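Local coordinates for nucleoporin NUP159 (Saccharomyces cerevisiae, PDB 1XIP), which serves as a component of the nuclear pore complex, its N-terminal beta-propeller domain tethering the helicase Dbp5 to the pore for mRNA export, at residues 141-144 / 145-149; 177-180 / 181-185; 307-311 / 312-316. All coordinates share one frame; numbering follows the deposited sequence.

How the interactions relate
All three contacts are local, each closing a chain reversal within the beta-propeller. Interactions 1 and 2 are matching hairpins of two consecutive four-stranded antiparallel sheets, joining the second and third strands of each through a type I turn. They touch: Leu148 packs on Val177, and Asn146 lies against Lys180. Interaction 3 is more buried; it lies across the chain's centre from interaction 1, about 32 Å between centres, and links strand 306-308 to strand 313-316. In the hairpins, Leu142, Leu148, Leu178 and Phe184 pack toward the neighbouring sheet, while Val145, Lys180 and Asp181 at the turns are exposed. Asp181 braces one turn and Asp309 the other reversal, whereas 141-149 relies mainly on backbone bonds.

Interaction 1 of 3, residues 141-144 / 145-149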
ATOM      1  N   ILE A 141       6.452  -9.111   8.980  1.00 26.53           N
ATOM      2  CA  ILE A 141       7.598  -8.260   8.714  1.00 26.39           C
ATOM      3  C   ILE A 141       8.495  -8.849   7.633  1.00 26.61           C
ATOM      4  O   ILE A 141       8.921 -10.010   7.724  1.00 26.52           O
ATOM      5  CB  ILE A 141       8.398  -8.032  10.034  1.00 26.31           C
ATOM      6  CG1 ILE A 141       7.596  -7.151  10.993  1.00 25.95           C
ATOM      7  CG2 ILE A 141       9.750  -7.394   9.749  1.00 26.03           C
ATOM      8  CD1 ILE A 141       8.030  -7.220  12.427  1.00 25.95           C
ATOM      9  N   LEU A 142       8.776  -8.054   6.606  1.00 26.62           N
ATOM     10  CA  LEU A 142       9.748  -8.452   5.610  1.00 26.42           C
ATOM     11  C   LEU A 142      11.076  -7.721   5.761  1.00 26.99           C
ATOM     12  O   LEU A 142      11.150  -6.497   5.684  1.00 26.55           O
ATOM     13  CB  LEU A 142       9.207  -8.321   4.196  1.00 26.20           C
ATOM     14  CG  LEU A 142      10.219  -8.657   3.089  1.00 25.93           C
ATOM     15  CD1 LEU A 142      10.665 -10.129   3.131  1.00 25.21           C
ATOM     16  CD2 LEU A 142       9.628  -8.319   1.756  1.00 25.25           C
ATOM     17  N   ASN A 143      12.113  -8.530   5.947  1.00 27.56           N
ATOM     18  CA  ASN A 143      13.478  -8.131   6.227  1.00 28.23           C
ATOM     19  C   ASN A 143      14.271  -7.612   5.027  1.00 28.62           C
ATOM     20  O   ASN A 143      13.954  -7.921   3.866  1.00 28.61           O
ATOM     21  CB  ASN A 143      14.197  -9.384   6.690  1.00 28.79           C
ATOM     22  CG  ASN A 143      15.083  -9.141   7.820  1.00 29.82           C
ATOM     23  OD1 ASN A 143      15.916  -8.251   7.773  1.00 32.91           O
ATOM     24  ND2 ASN A 143      14.938  -9.937   8.868  1.00 32.14           N
ATOM     25  N   SER A 144      15.348  -6.882   5.316  1.00 28.66           N
ATOM     26  CA  SER A 144      16.287  -6.415   4.289  1.00 28.42           C
ATOM     27  C   SER A 144      17.168  -7.544   3.767  1.00 28.30           C
ATOM     28  O   SER A 144      17.928  -7.366   2.809  1.00 27.90           O
ATOM     29  CB  SER A 144      17.164  -5.289   4.833  1.00 28.48           C
ATOM     30  OG  SER A 144      18.249  -5.812   5.580  1.00 28.52           O
ATOM     31  N   VAL A 145      17.055  -8.702   4.407  1.00 28.39           N
ATOM     32  CA  VAL A 145      17.839  -9.886   4.047  1.00 28.48           C
ATOM     33  C   VAL A 145      16.891 -10.950   3.476  1.00 28.68           C
ATOM     34  O   VAL A 145      17.255 -12.125   3.319  1.00 28.37           O
ATOM     35  CB  VAL A 145      18.674 -10.398   5.277  1.00 28.26           C
ATOM     36  CG1 VAL A 145      17.868 -11.326   6.164  1.00 27.71           C
ATOM     37  CG2 VAL A 145      19.987 -11.039   4.830  1.00 29.17           C
ATOM     38  N   ASN A 146      15.669 -10.501   3.170  1.00 29.08           N
ATOM     39  CA  ASN A 146      14.609 -11.326   2.581  1.00 29.57           C
ATOM     40  C   ASN A 146      14.083 -12.425   3.499  1.00 30.24           C
ATOM     41  O   ASN A 146      13.876 -13.570   3.059  1.00 31.22           O
ATOM     42  CB  ASN A 146      15.044 -11.895   1.221  1.00 29.33           C
ATOM     43  CG  ASN A 146      15.382 -10.811   0.220  1.00 28.94           C
ATOM     44  OD1 ASN A 146      16.512 -10.734  -0.262  1.00 28.94           O
ATOM     45  ND2 ASN A 146      14.408  -9.959  -0.095  1.00 27.94           N
ATOM     46  N   ASP A 147      13.874 -12.075   4.772  1.00 30.46           N
ATOM     47  CA  ASP A 147      13.349 -13.002   5.780  1.00 30.67           C
ATOM     48  C   ASP A 147      11.952 -12.567   6.206  1.00 30.49           C
ATOM     49  O   ASP A 147      11.789 -11.497   6.799  1.00 30.60           O
ATOM     50  CB  ASP A 147      14.253 -13.006   7.020  1.00 31.03           C
ATOM     51  CG  ASP A 147      15.458 -13.942   6.894  1.00 32.36           C
ATOM     52  OD1 ASP A 147      15.531 -14.734   5.926  1.00 34.42           O
ATOM     53  OD2 ASP A 147      16.390 -13.951   7.741  1.00 33.30           O
ATOM     54  N   LEU A 148      10.944 -13.385   5.914  1.00 30.39           N
ATOM     55  CA  LEU A 148       9.576 -13.088   6.352  1.00 30.29           C
ATOM     56  C   LEU A 148       9.322 -13.623   7.754  1.00 30.77           C
ATOM     57  O   LEU A 148       9.416 -14.835   7.983  1.00 31.20           O
ATOM     58  CB  LEU A 148       8.552 -13.662   5.379  1.00 29.88           C
ATOM     59  CG  LEU A 148       7.145 -13.091   5.524  1.00 28.44           C
ATOM     60  CD1 LEU A 148       7.155 -11.620   5.204  1.00 26.79           C
ATOM     61  CD2 LEU A 148       6.184 -13.822   4.620  1.00 27.25           C
ATOM     62  N   SER A 149       8.995 -12.722   8.686  1.00 31.23           N
ATOM     63  CA  SER A 149       8.825 -13.083  10.100  1.00 31.69           C
ATOM     64  C   SER A 149       7.517 -12.580  10.695  1.00 31.84           C
ATOM     65  O   SER A 149       6.861 -11.708  10.129  1.00 32.12           O
ATOM     66  CB  SER A 149       9.989 -12.557  10.922  1.00 31.56           C
ATOM     67  OG  SER A 149      10.310 -11.251  10.505  1.00 33.88           O
TER
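Ile141 and Ser149, an antiparallel hydrogen-bonded pair, hold the open end of a hairpin joining the second and third strands of a four-stranded propeller blade. Ile141 N gives a bond to Ser149 O at 2.9 Å, and Ser149 N returns one to Ile141 O. The same carbonyl oxygen takes a second, weak bond from Ser149 OG, brought there by its place between backbone N and carbonyl carbon (chi1 42°), and a CA-H...O contact from Leu148 CA. Nearer the turn, Asn143 N reaches Asp147 O at 3.1 Å. A type I turn from Asn143 to Asn146 with a G1 bulge at Asn146 reverses the chain, closed by Asn146 N on Asn143 O at 3.2 Å.

Apolar contact comes from Leu142 and Leu148, the non-hydrogen-bonded pair on the other side of the sheet from Ile141 and Ser149. Leu148 CD1 touches Leu142 CB at 4.0 Å.

The polar side chains meet mostly through carbon. Asn143 and Asp147 run alongside each other, their CB atoms 3.6 Å apart, with amide and carboxylate planes nearly perpendicular (85°). Asn143 ND2 lies 3.6 Å from Asp147 CB, while the oxygen branch OD1 takes a weak bond from Ser144 N at 2.9 Å and Val145 CG1 lies against the amide carbon. Replacing Asn143 with an alanine would probably leave Ser144 N without this weak acceptor and Val145 CG1 without the amide it packs on. Asn146 ND2 turns instead to Val165 O.

The backbone ladder therefore does most of the holding, with the leucines packing against Phe168 of the next sheet and the polar turn left to weaker contacts.

Interaction 2 of 3, residues 177-180 / 181-185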
ATOM      1  N   VAL A 177       3.220 -14.794  -1.131  1.00 29.21           N
ATOM      2  CA  VAL A 177       4.652 -14.542  -1.110  1.00 29.08           C
ATOM      3  C   VAL A 177       5.184 -14.553  -2.557  1.00 29.26           C
ATOM      4  O   VAL A 177       4.819 -15.430  -3.353  1.00 29.15           O
ATOM      5  CB  VAL A 177       5.347 -15.616  -0.226  1.00 29.38           C
ATOM      6  CG1 VAL A 177       6.803 -15.761  -0.552  1.00 29.43           C
ATOM      7  CG2 VAL A 177       5.147 -15.298   1.260  1.00 28.72           C
ATOM      8  N   LEU A 178       5.984 -13.537  -2.902  1.00 29.23           N
ATOM      9  CA  LEU A 178       6.726 -13.492  -4.160  1.00 28.92           C
ATOM     10  C   LEU A 178       8.196 -13.752  -3.858  1.00 29.25           C
ATOM     11  O   LEU A 178       8.808 -13.029  -3.059  1.00 29.10           O
ATOM     12  CB  LEU A 178       6.596 -12.127  -4.827  1.00 28.84           C
ATOM     13  CG  LEU A 178       6.532 -12.029  -6.366  1.00 29.29           C
ATOM     14  CD1 LEU A 178       6.764 -10.602  -6.842  1.00 27.02           C
ATOM     15  CD2 LEU A 178       7.475 -13.001  -7.087  1.00 28.36           C
ATOM     16  N   LEU A 179       8.764 -14.762  -4.514  1.00 29.05           N
ATOM     17  CA  LEU A 179      10.143 -15.166  -4.248  1.00 29.20           C
ATOM     18  C   LEU A 179      11.159 -14.603  -5.246  1.00 28.87           C
ATOM     19  O   LEU A 179      10.784 -14.158  -6.324  1.00 28.51           O
ATOM     20  CB  LEU A 179      10.239 -16.697  -4.181  1.00 29.30           C
ATOM     21  CG  LEU A 179       9.436 -17.341  -3.051  1.00 29.45           C
ATOM     22  CD1 LEU A 179       9.530 -18.863  -3.083  1.00 30.55           C
ATOM     23  CD2 LEU A 179       9.933 -16.811  -1.725  1.00 31.56           C
ATOM     24  N   LYS A 180      12.440 -14.626  -4.858  1.00 29.04           N
ATOM     25  CA  LYS A 180      13.573 -14.205  -5.716  1.00 29.51           C
ATOM     26  C   LYS A 180      13.654 -14.907  -7.077  1.00 29.74           C
ATOM     27  O   LYS A 180      14.013 -14.286  -8.080  1.00 29.74           O
ATOM     28  CB  LYS A 180      14.903 -14.413  -4.994  1.00 29.37           C
ATOM     29  CG  LYS A 180      15.127 -13.510  -3.822  1.00 29.95           C
ATOM     30  CD  LYS A 180      16.497 -13.717  -3.257  1.00 31.05           C
ATOM     31  CE  LYS A 180      17.159 -12.400  -2.942  1.00 33.32           C
ATOM     32  NZ  LYS A 180      18.609 -12.616  -2.620  1.00 35.14           N
ATOM     33  N   ASP A 181      13.340 -16.202  -7.101  1.00 30.03           N
ATOM     34  CA  ASP A 181      13.275 -16.953  -8.351  1.00 30.58           C
ATOM     35  C   ASP A 181      12.022 -16.610  -9.179  1.00 30.87           C
ATOM     36  O   ASP A 181      11.793 -17.177 -10.261  1.00 31.22           O
ATOM     37  CB  ASP A 181      13.366 -18.459  -8.079  1.00 30.67           C
ATOM     38  CG  ASP A 181      12.116 -19.015  -7.423  1.00 31.34           C
ATOM     39  OD1 ASP A 181      12.087 -20.242  -7.185  1.00 31.77           O
ATOM     40  OD2 ASP A 181      11.116 -18.314  -7.109  1.00 32.21           O
ATOM     41  N   ARG A 182      11.217 -15.685  -8.652  1.00 31.03           N
ATOM     42  CA  ARG A 182      10.039 -15.144  -9.334  1.00 30.77           C
ATOM     43  C   ARG A 182       8.876 -16.113  -9.294  1.00 30.48           C
ATOM     44  O   ARG A 182       7.944 -16.012 -10.084  1.00 30.40           O
ATOM     45  CB  ARG A 182      10.369 -14.746 -10.778  1.00 31.12           C
ATOM     46  CG  ARG A 182      11.424 -13.638 -10.925  1.00 31.38           C
ATOM     47  CD  ARG A 182      11.360 -12.898 -12.264  1.00 32.31           C
ATOM     48  NE  ARG A 182      11.733 -13.754 -13.392  1.00 31.76           N
ATOM     49  CZ  ARG A 182      11.769 -13.354 -14.656  1.00 32.57           C
ATOM     50  NH1 ARG A 182      11.445 -12.112 -14.971  1.00 33.11           N
ATOM     51  NH2 ARG A 182      12.138 -14.201 -15.609  1.00 33.97           N
ATOM     52  N   SER A 183       8.923 -17.051  -8.360  1.00 30.36           N
ATOM     53  CA  SER A 183       7.791 -17.936  -8.140  1.00 30.33           C
ATOM     54  C   SER A 183       6.888 -17.425  -7.012  1.00 30.29           C
ATOM     55  O   SER A 183       7.277 -16.546  -6.230  1.00 29.92           O
ATOM     56  CB  SER A 183       8.260 -19.375  -7.893  1.00 30.21           C
ATOM     57  OG  SER A 183       8.659 -19.565  -6.552  1.00 30.59           O
ATOM     58  N   PHE A 184       5.684 -17.987  -6.951  1.00 30.50           N
ATOM     59  CA  PHE A 184       4.651 -17.557  -6.025  1.00 30.70           C
ATOM     60  C   PHE A 184       4.230 -18.654  -5.052  1.00 30.98           C
ATOM     61  O   PHE A 184       4.257 -19.848  -5.373  1.00 31.22           O
ATOM     62  CB  PHE A 184       3.433 -17.115  -6.807  1.00 30.83           C
ATOM     63  CG  PHE A 184       3.655 -15.892  -7.620  1.00 30.59           C
ATOM     64  CD1 PHE A 184       3.218 -14.655  -7.157  1.00 31.03           C
ATOM     65  CD2 PHE A 184       4.272 -15.970  -8.860  1.00 30.22           C
ATOM     66  CE1 PHE A 184       3.413 -13.504  -7.917  1.00 30.97           C
ATOM     67  CE2 PHE A 184       4.476 -14.836  -9.624  1.00 31.05           C
ATOM     68  CZ  PHE A 184       4.049 -13.594  -9.155  1.00 31.74           C
ATOM     69  N   GLN A 185       3.821 -18.238  -3.866  1.00 31.14           N
ATOM     70  CA  GLN A 185       3.311 -19.159  -2.874  1.00 31.47           C
ATOM     71  C   GLN A 185       2.171 -18.530  -2.113  1.00 31.50           C
ATOM     72  O   GLN A 185       2.174 -17.336  -1.836  1.00 31.63           O
ATOM     73  CB  GLN A 185       4.412 -19.561  -1.919  1.00 31.73           C
ATOM     74  CG  GLN A 185       5.240 -20.728  -2.404  1.00 32.46           C
ATOM     75  CD  GLN A 185       6.303 -21.102  -1.416  1.00 34.15           C
ATOM     76  OE1 GLN A 185       6.142 -20.877  -0.217  1.00 36.68           O
ATOM     77  NE2 GLN A 185       7.402 -21.658  -1.903  1.00 34.51           N
TER
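Val177 and Gln185 pair in antiparallel, hydrogen-bonded fashion, and beyond them Leu179 N bonds to Ser183 O at 2.9 Å before a type I turn from Leu179 to Arg182, with a G1 bulge at Arg182, closes through Arg182 N on Leu179 O.

Leu178 and Phe184, the non-hydrogen-bonded pair, carry the apolar side of the hairpin. They lie side by side, pointing the same way, and Leu178 CD2 sits over one face of the phenyl ring, 4.2 Å from its centroid and 17° off the normal, a CH-pi contact. Leu178 CG meets the ring at CE1, 3.8 Å away. The Phe184 ring also meets that of Phe200, with the planes nearly parallel, and Val219 of the following sheet touches both Leu178 and Phe184.

Away from the Leu178–Phe184 side, Leu179 CD1 touches both Ser183 OG (3.6 Å) and Gln185 NE2 (3.7 Å), so a methyl group lies against two polar ends.

Asp181 organises the turn. Its CG stands between the backbone N and the carbonyl carbon (chi1 71°), which swings OD2 back over the chain. There OD2 accepts from Ser183 N at 2.8 Å, above the carboxylate plane, making an Asx turn, and from Ser183 OG at 2.8 Å on its syn lone pair. Leu179 CB rests on the same oxygen. Arg182 leaves the hairpin, its guanidinium bonding to Leu209 O and Tyr214 O.

One carboxylate oxygen thus grips both the amide and the hydroxyl of Ser183, which probably fixes the serine's rotation and stiffens the turn, while the leucine–phenylalanine side packs the hairpin against the following sheet.

Interaction 3 of 3, residues 307-311 / 312-316; sequences IWDSK and QVIEP
The Trp308 indole has the Gln312 backbone over one face, with Gln312 O and Lys311 N both offset toward the rim, while Val313 CG2 lies in plane at the edge, 3.9 Å from CE3. Trp308 CG is anti to the backbone N (chi1 175°), bringing the six-membered ring beneath the reversing chain. The Asp309 carboxylate and Gln312 amide planes are inclined at 66°.

Asp309 ties the reversal together. Its OD1 accepts from Lys311 N at 3.0 Å, an Asx turn, and from Gln312 N at 3.1 Å, the two donors arriving from opposite faces of the carboxylate plane. OD2 uses its syn lone pair in a salt bridge with Lys311 NZ at 2.9 Å. The backbone adds an almost straight bond, Asp309 N to Gln312 O at 3.1 Å, and one from Ile314 N to Ile307 O. Beyond the single Trp308–Val313 bridge, a water links Ile307 N to Ile314 O. Further on, strand 313-316 pairs in parallel with strand 11-14.

With both carboxylate oxygens engaged, Asp309 is probably held against rotation, and its charge is probably offset by Lys311 and the two amides as the chain passes from one sheet to another.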
ATOM      1  N   ILE A 307      -8.615   1.330 -10.681  1.00 24.25           N
ATOM      2  CA  ILE A 307      -9.728   0.595 -10.100  1.00 24.63           C
ATOM      3  C   ILE A 307      -9.769  -0.834 -10.664  1.00 25.08           C
ATOM      4  O   ILE A 307      -9.704  -1.026 -11.870  1.00 25.29           O
ATOM      5  CB  ILE A 307     -11.043   1.307 -10.396  1.00 24.49           C
ATOM      6  CG1 ILE A 307     -10.980   2.771  -9.960  1.00 24.95           C
ATOM      7  CG2 ILE A 307     -12.178   0.621  -9.689  1.00 24.16           C
ATOM      8  CD1 ILE A 307     -12.122   3.616 -10.527  1.00 26.07           C
ATOM      9  N   TRP A 308      -9.863  -1.821  -9.777  1.00 25.72           N
ATOM     10  CA  TRP A 308     -10.044  -3.217 -10.143  1.00 26.31           C
ATOM     11  C   TRP A 308     -11.401  -3.674  -9.613  1.00 27.49           C
ATOM     12  O   TRP A 308     -11.664  -3.560  -8.419  1.00 28.04           O
ATOM     13  CB  TRP A 308      -8.937  -4.052  -9.512  1.00 25.89           C
ATOM     14  CG  TRP A 308      -9.109  -5.511  -9.737  1.00 24.97           C
ATOM     15  CD1 TRP A 308      -9.593  -6.423  -8.853  1.00 24.32           C
ATOM     16  CD2 TRP A 308      -8.812  -6.234 -10.937  1.00 22.71           C
ATOM     17  NE1 TRP A 308      -9.613  -7.670  -9.429  1.00 24.09           N
ATOM     18  CE2 TRP A 308      -9.141  -7.578 -10.709  1.00 21.29           C
ATOM     19  CE3 TRP A 308      -8.315  -5.869 -12.196  1.00 22.61           C
ATOM     20  CZ2 TRP A 308      -8.987  -8.561 -11.677  1.00 21.08           C
ATOM     21  CZ3 TRP A 308      -8.164  -6.850 -13.163  1.00 22.16           C
ATOM     22  CH2 TRP A 308      -8.500  -8.182 -12.897  1.00 20.63           C
ATOM     23  N   ASP A 309     -12.288  -4.189 -10.467  1.00 28.55           N
ATOM     24  CA  ASP A 309     -13.634  -4.557 -10.008  1.00 29.28           C
ATOM     25  C   ASP A 309     -13.821  -6.044  -9.625  1.00 29.47           C
ATOM     26  O   ASP A 309     -14.944  -6.474  -9.374  1.00 29.79           O
ATOM     27  CB  ASP A 309     -14.695  -4.102 -11.018  1.00 28.81           C
ATOM     28  CG  ASP A 309     -14.919  -5.020 -12.196  1.00 30.58           C
ATOM     29  OD1 ASP A 309     -14.138  -5.984 -12.373  1.00 31.29           O
ATOM     30  OD2 ASP A 309     -15.877  -4.807 -12.973  1.00 32.68           O
ATOM     31  N   SER A 310     -12.722  -6.805  -9.576  1.00 29.73           N
ATOM     32  CA  SER A 310     -12.751  -8.236  -9.246  1.00 29.91           C
ATOM     33  C   SER A 310     -12.497  -9.105 -10.493  1.00 29.84           C
ATOM     34  O   SER A 310     -12.121 -10.264 -10.382  1.00 30.44           O
ATOM     35  CB  SER A 310     -14.073  -8.616  -8.577  1.00 30.11           C
ATOM     36  OG  SER A 310     -14.986  -9.101  -9.537  1.00 31.71           O
ATOM     37  N   LYS A 311     -12.738  -8.523 -11.673  1.00 29.52           N
ATOM     38  CA  LYS A 311     -12.586  -9.274 -12.933  1.00 29.16           C
ATOM     39  C   LYS A 311     -11.820  -8.535 -14.041  1.00 28.39           C
ATOM     40  O   LYS A 311     -11.244  -9.175 -14.917  1.00 28.67           O
ATOM     41  CB  LYS A 311     -13.959  -9.704 -13.467  1.00 29.70           C
ATOM     42  CG  LYS A 311     -14.962  -8.554 -13.678  1.00 31.20           C
ATOM     43  CD  LYS A 311     -15.900  -8.807 -14.861  1.00 33.77           C
ATOM     44  CE  LYS A 311     -17.198  -7.995 -14.770  1.00 35.82           C
ATOM     45  NZ  LYS A 311     -16.983  -6.547 -15.071  1.00 36.41           N
ATOM     46  N   GLN A 312     -11.836  -7.201 -13.993  1.00 27.15           N
ATOM     47  CA  GLN A 312     -11.140  -6.381 -14.966  1.00 26.25           C
ATOM     48  C   GLN A 312     -10.869  -4.985 -14.422  1.00 26.12           C
ATOM     49  O   GLN A 312     -11.389  -4.611 -13.370  1.00 25.74           O
ATOM     50  CB  GLN A 312     -11.932  -6.299 -16.271  1.00 26.31           C
ATOM     51  CG  GLN A 312     -13.073  -5.279 -16.265  1.00 26.38           C
ATOM     52  CD  GLN A 312     -14.195  -5.648 -17.214  1.00 26.58           C
ATOM     53  OE1 GLN A 312     -15.295  -5.963 -16.776  1.00 26.87           O
ATOM     54  NE2 GLN A 312     -13.921  -5.609 -18.513  1.00 25.37           N
ATOM     55  N   VAL A 313     -10.059  -4.221 -15.164  1.00 25.91           N
ATOM     56  CA  VAL A 313      -9.719  -2.844 -14.820  1.00 25.84           C
ATOM     57  C   VAL A 313     -10.798  -1.928 -15.348  1.00 26.65           C
ATOM     58  O   VAL A 313     -11.291  -2.130 -16.446  1.00 26.29           O
ATOM     59  CB  VAL A 313      -8.343  -2.422 -15.441  1.00 25.46           C
ATOM     60  CG1 VAL A 313      -8.032  -0.942 -15.177  1.00 24.26           C
ATOM     61  CG2 VAL A 313      -7.231  -3.292 -14.923  1.00 24.74           C
ATOM     62  N   ILE A 314     -11.153  -0.914 -14.573  1.00 28.13           N
ATOM     63  CA  ILE A 314     -12.208   0.015 -14.958  1.00 30.17           C
ATOM     64  C   ILE A 314     -11.691   1.425 -15.105  1.00 31.52           C
ATOM     65  O   ILE A 314     -11.100   1.980 -14.187  1.00 32.00           O
ATOM     66  CB  ILE A 314     -13.319  -0.007 -13.926  1.00 30.19           C
ATOM     67  CG1 ILE A 314     -14.109  -1.298 -14.042  1.00 30.46           C
ATOM     68  CG2 ILE A 314     -14.233   1.213 -14.061  1.00 30.71           C
ATOM     69  CD1 ILE A 314     -14.586  -1.750 -12.717  1.00 32.65           C
ATOM     70  N   GLU A 315     -11.916   2.006 -16.267  1.00 33.51           N
ATOM     71  CA  GLU A 315     -11.676   3.415 -16.458  1.00 35.41           C
ATOM     72  C   GLU A 315     -13.028   4.098 -16.408  1.00 36.22           C
ATOM     73  O   GLU A 315     -13.994   3.602 -17.000  1.00 35.93           O
ATOM     74  CB  GLU A 315     -11.001   3.667 -17.808  1.00 35.93           C
ATOM     75  CG  GLU A 315      -9.475   3.583 -17.786  1.00 38.83           C
ATOM     76  CD  GLU A 315      -8.820   4.350 -18.940  1.00 42.71           C
ATOM     77  OE1 GLU A 315      -9.060   4.004 -20.125  1.00 43.02           O
ATOM     78  OE2 GLU A 315      -8.060   5.308 -18.664  1.00 45.03           O
ATOM     79  N   PRO A 316     -13.114   5.210 -15.675  1.00 37.33           N
ATOM     80  CA  PRO A 316     -14.285   6.090 -15.743  1.00 38.36           C
ATOM     81  C   PRO A 316     -14.408   6.684 -17.144  1.00 39.58           C
ATOM     82  O   PRO A 316     -13.397   6.798 -17.851  1.00 39.61           O
ATOM     83  CB  PRO A 316     -13.955   7.188 -14.731  1.00 38.17           C
ATOM     84  CG  PRO A 316     -12.918   6.602 -13.858  1.00 37.70           C
ATOM     85  CD  PRO A 316     -12.112   5.703 -14.715  1.00 37.32           C
TER
HETATM   86  O   HOH W   1      -8.369   2.282 -13.487  1.00 17.47           O